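PDB 1V2A: glutathione transferase gst1-6 from Anopheles dirus, which probably conjugates glutathione to electrophilic xenobiotics, as a homodimeric glutathione S-transferase, releasing a halide anion when the substrate is an organic halide. Local coordinates for residues Ser14-Ile24 against Ile67-Ala76. Sequence-based numbering, arbitrary orientation.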
loop_
_atom_site.group_PDB
_atom_site.type_symbol
_atom_site.label_atom_id
_atom_site.label_comp_id
_atom_site.label_asym_id
_atom_site.label_seq_id
_atom_site.Cartn_x
_atom_site.Cartn_y
_atom_site.Cartn_z
ATOM N N SER B 14 -4.066 -7.567 -12.125
ATOM C CA SER B 14 -4.457 -6.168 -12.283
ATOM C C SER B 14 -3.941 -5.578 -13.595
ATOM O O SER B 14 -4.715 -5.032 -14.381
ATOM C CB SER B 14 -3.933 -5.333 -11.107
ATOM O OG SER B 14 -4.445 -5.811 -9.878
ATOM N N ALA B 15 -2.634 -5.686 -13.818
ATOM C CA ALA B 15 -2.001 -5.159 -15.027
ATOM C C ALA B 15 -2.507 -5.860 -16.294
ATOM O O ALA B 15 -2.566 -5.257 -17.369
ATOM C CB ALA B 15 -0.485 -5.291 -14.917
ATOM N N ILE B 16 -2.861 -7.134 -16.163
ATOM C CA ILE B 16 -3.389 -7.904 -17.282
ATOM C C ILE B 16 -4.742 -7.312 -17.696
ATOM O O ILE B 16 -4.959 -6.970 -18.856
ATOM C CB ILE B 16 -3.600 -9.390 -16.890
ATOM C CG1 ILE B 16 -2.252 -10.059 -16.614
ATOM C CG2 ILE B 16 -4.358 -10.119 -17.987
ATOM C CD1 ILE B 16 -1.280 -10.028 -17.783
ATOM N N LEU B 17 -5.654 -7.196 -16.739
ATOM C CA LEU B 17 -6.973 -6.654 -17.020
ATOM C C LEU B 17 -6.879 -5.220 -17.533
ATOM O O LEU B 17 -7.458 -4.869 -18.563
ATOM C CB LEU B 17 -7.837 -6.710 -15.753
ATOM C CG LEU B 17 -8.933 -7.782 -15.643
ATOM C CD1 LEU B 17 -8.635 -8.958 -16.533
ATOM C CD2 LEU B 17 -9.070 -8.218 -14.191
ATOM N N LEU B 18 -6.143 -4.388 -16.808
ATOM C CA LEU B 18 -5.981 -2.997 -17.199
ATOM C C LEU B 18 -5.452 -2.954 -18.632
ATOM O O LEU B 18 -5.960 -2.203 -19.464
ATOM C CB LEU B 18 -5.013 -2.306 -16.235
ATOM C CG LEU B 18 -4.732 -0.809 -16.383
ATOM C CD1 LEU B 18 -3.833 -0.575 -17.591
ATOM C CD2 LEU B 18 -6.040 -0.044 -16.500
ATOM N N ALA B 19 -4.446 -3.778 -18.918
ATOM C CA ALA B 19 -3.856 -3.826 -20.251
ATOM C C ALA B 19 -4.911 -4.020 -21.331
ATOM O O ALA B 19 -4.888 -3.341 -22.364
ATOM C CB ALA B 19 -2.823 -4.949 -20.329
ATOM N N LYS B 20 -5.835 -4.949 -21.086
ATOM C CA LYS B 20 -6.897 -5.255 -22.038
ATOM C C LYS B 20 -7.829 -4.072 -22.231
ATOM O O LYS B 20 -8.240 -3.767 -23.347
ATOM C CB LYS B 20 -7.711 -6.460 -21.558
ATOM C CG LYS B 20 -6.893 -7.720 -21.315
ATOM C CD LYS B 20 -7.801 -8.926 -21.074
ATOM C CE LYS B 20 -6.989 -10.155 -20.700
ATOM N NZ LYS B 20 -5.918 -10.449 -21.698
ATOM N N LYS B 21 -8.161 -3.412 -21.131
ATOM C CA LYS B 21 -9.052 -2.266 -21.164
ATOM C C LYS B 21 -8.510 -1.080 -21.958
ATOM O O LYS B 21 -9.292 -0.317 -22.516
ATOM C CB LYS B 21 -9.352 -1.805 -19.732
ATOM C CG LYS B 21 -10.773 -2.053 -19.247
ATOM C CD LYS B 21 -11.759 -1.110 -19.907
ATOM C CE LYS B 21 -13.116 -1.180 -19.230
ATOM N NZ LYS B 21 -14.115 -0.278 -19.855
ATOM N N LEU B 22 -7.184 -0.929 -22.003
ATOM C CA LEU B 22 -6.551 0.200 -22.688
ATOM C C LEU B 22 -5.814 -0.123 -23.989
ATOM O O LEU B 22 -5.158 0.755 -24.563
ATOM C CB LEU B 22 -5.569 0.900 -21.745
ATOM C CG LEU B 22 -6.047 1.398 -20.379
ATOM C CD1 LEU B 22 -4.843 1.842 -19.572
ATOM C CD2 LEU B 22 -7.043 2.544 -20.540
ATOM N N GLY B 23 -5.894 -1.371 -24.437
ATOM C CA GLY B 23 -5.235 -1.760 -25.673
ATOM C C GLY B 23 -3.718 -1.757 -25.644
ATOM O O GLY B 23 -3.076 -1.379 -26.632
ATOM N N ILE B 24 -3.132 -2.183 -24.530
ATOM C CA ILE B 24 -1.679 -2.212 -24.412
ATOM C C ILE B 24 -1.154 -3.625 -24.646
ATOM O O ILE B 24 -1.670 -4.595 -24.082
ATOM C CB ILE B 24 -1.187 -1.756 -23.002
ATOM C CG1 ILE B 24 -1.779 -0.398 -22.630
ATOM C CG2 ILE B 24 0.329 -1.629 -22.995
ATOM C CD1 ILE B 24 -1.381 0.069 -21.242
ATOM N N ILE B 67 2.693 -0.494 -11.076
ATOM C CA ILE B 67 2.620 -0.845 -12.494
ATOM C C ILE B 67 1.312 -0.316 -13.074
ATOM O O ILE B 67 1.302 0.322 -14.129
ATOM C CB ILE B 67 2.680 -2.371 -12.712
ATOM C CG1 ILE B 67 4.062 -2.891 -12.307
ATOM C CG2 ILE B 67 2.363 -2.701 -14.177
ATOM C CD1 ILE B 67 4.227 -4.380 -12.413
ATOM N N VAL B 68 0.214 -0.580 -12.374
ATOM C CA VAL B 68 -1.095 -0.116 -12.809
ATOM C C VAL B 68 -1.092 1.387 -13.051
ATOM O O VAL B 68 -1.324 1.838 -14.165
ATOM C CB VAL B 68 -2.192 -0.454 -11.765
ATOM C CG1 VAL B 68 -3.473 0.279 -12.091
ATOM C CG2 VAL B 68 -2.457 -1.954 -11.761
ATOM N N LEU B 69 -0.826 2.160 -12.005
ATOM C CA LEU B 69 -0.815 3.616 -12.116
ATOM C C LEU B 69 0.141 4.134 -13.192
ATOM O O LEU B 69 -0.094 5.181 -13.790
ATOM C CB LEU B 69 -0.462 4.243 -10.768
ATOM C CG LEU B 69 -1.388 3.897 -9.603
ATOM C CD1 LEU B 69 -0.947 4.699 -8.384
ATOM C CD2 LEU B 69 -2.834 4.219 -9.956
ATOM N N TYR B 70 1.216 3.397 -13.434
ATOM C CA TYR B 70 2.186 3.774 -14.446
ATOM C C TYR B 70 1.605 3.636 -15.862
ATOM O O TYR B 70 1.714 4.551 -16.675
ATOM C CB TYR B 70 3.434 2.893 -14.322
ATOM C CG TYR B 70 4.393 3.023 -15.484
ATOM C CD1 TYR B 70 5.319 4.062 -15.539
ATOM C CD2 TYR B 70 4.372 2.105 -16.533
ATOM C CE1 TYR B 70 6.206 4.180 -16.611
ATOM C CE2 TYR B 70 5.251 2.216 -17.612
ATOM C CZ TYR B 70 6.164 3.250 -17.643
ATOM O OH TYR B 70 7.045 3.344 -18.694
ATOM N N LEU B 71 0.992 2.489 -16.141
ATOM C CA LEU B 71 0.409 2.207 -17.449
ATOM C C LEU B 71 -0.719 3.164 -17.809
ATOM O O LEU B 71 -0.820 3.614 -18.954
ATOM C CB LEU B 71 -0.123 0.770 -17.504
ATOM C CG LEU B 71 0.901 -0.373 -17.505
ATOM C CD1 LEU B 71 0.167 -1.697 -17.428
ATOM C CD2 LEU B 71 1.757 -0.329 -18.755
ATOM N N VAL B 72 -1.577 3.458 -16.836
ATOM C CA VAL B 72 -2.688 4.359 -17.066
ATOM C C VAL B 72 -2.150 5.738 -17.448
ATOM O O VAL B 72 -2.525 6.289 -18.485
ATOM C CB VAL B 72 -3.574 4.498 -15.802
ATOM C CG1 VAL B 72 -4.702 5.479 -16.067
ATOM C CG2 VAL B 72 -4.131 3.151 -15.405
ATOM N N GLU B 73 -1.264 6.281 -16.615
ATOM C CA GLU B 73 -0.682 7.601 -16.859
ATOM C C GLU B 73 0.042 7.635 -18.193
ATOM O O GLU B 73 -0.070 8.598 -18.944
ATOM C CB GLU B 73 0.296 7.980 -15.729
ATOM C CG GLU B 73 -0.313 7.862 -14.322
ATOM C CD GLU B 73 0.539 8.484 -13.222
ATOM O OE1 GLU B 73 1.728 8.118 -13.075
ATOM O OE2 GLU B 73 0.005 9.344 -12.498
ATOM N N THR B 74 0.772 6.567 -18.491
ATOM C CA THR B 74 1.524 6.472 -19.735
ATOM C C THR B 74 0.697 6.158 -20.987
ATOM O O THR B 74 0.924 6.753 -22.045
ATOM C CB THR B 74 2.622 5.397 -19.628
ATOM O OG1 THR B 74 3.458 5.672 -18.498
ATOM C CG2 THR B 74 3.475 5.387 -20.877
ATOM N N TYR B 75 -0.261 5.240 -20.876
ATOM C CA TYR B 75 -1.038 4.845 -22.047
ATOM C C TYR B 75 -2.531 5.150 -22.104
ATOM O O TYR B 75 -3.136 5.049 -23.172
ATOM C CB TYR B 75 -0.814 3.353 -22.300
ATOM C CG TYR B 75 0.638 3.020 -22.523
ATOM C CD1 TYR B 75 1.315 3.510 -23.636
ATOM C CD2 TYR B 75 1.351 2.265 -21.598
ATOM C CE1 TYR B 75 2.666 3.264 -23.822
ATOM C CE2 TYR B 75 2.706 2.011 -21.775
ATOM C CZ TYR B 75 3.358 2.517 -22.891
ATOM O OH TYR B 75 4.701 2.289 -23.073
ATOM N N ALA B 76 -3.133 5.524 -20.982
ATOM C CA ALA B 76 -4.563 5.822 -20.979
ATOM C C ALA B 76 -4.901 7.050 -21.810
ATOM O O ALA B 76 -4.369 8.134 -21.582
ATOM C CB ALA B 76 -5.059 6.017 -19.559
#
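Leu18 reaches from helix 14-22 between Leu71 and Val72 of helix 67-75, and each of its outer carbons has a separate neighbour. CB starts toward the partner helix, and CG stands anti to the backbone N (chi1 -177°), which carries it to the flank of Val72. From there the branches part: CD1 lies 3.9 Å from Leu71 CB, CD2 3.9 Å from Val72 CG2. Leu18 runs antiparallel alongside Leu71 and lies nearly perpendicular across Val72. Where the helices come together nearer their starts, small side chains on helix 14-22 meet branched ones on helix 67-75: Ser14 CB is 3.7 Å from Val68 CG2, and Ala15 CB touches Ile67 CG2, consistent with the close approach of Ala15 CA and Val68 CA, 5.6 Å. The segment axes are 9.6 Å apart and only 14° from parallel. These are the two helices that lie together on one side of the mixed four-stranded sheet in the thioredoxin-like domain of glutathione transferases; Leu71 also rests on Leu54 of strand 53-56, while helix 152-162 of the C-terminal domain covers Val68 and Val72. Farther along, Leu22 spreads its two methyls over Ala76, with CD2 4.1 Å from Ala76 CB. Gly23, at positive phi, belongs to a Schellman motif at the C-terminal end of helix 14-22, in which Ile24 N bonds back to Ala19 O (3.0 Å), and Ile24 points toward helix 67-75 again. Its CD1 sits 3.5 Å from Tyr75 CB and comes to the ring obliquely, the isoleucine lying crosswise to the tyrosine side chain. Leu71 CD2 meets that same ring at its edge, in plane, and Tyr75 OH is hydrogen-bonded to Asp56 OD2.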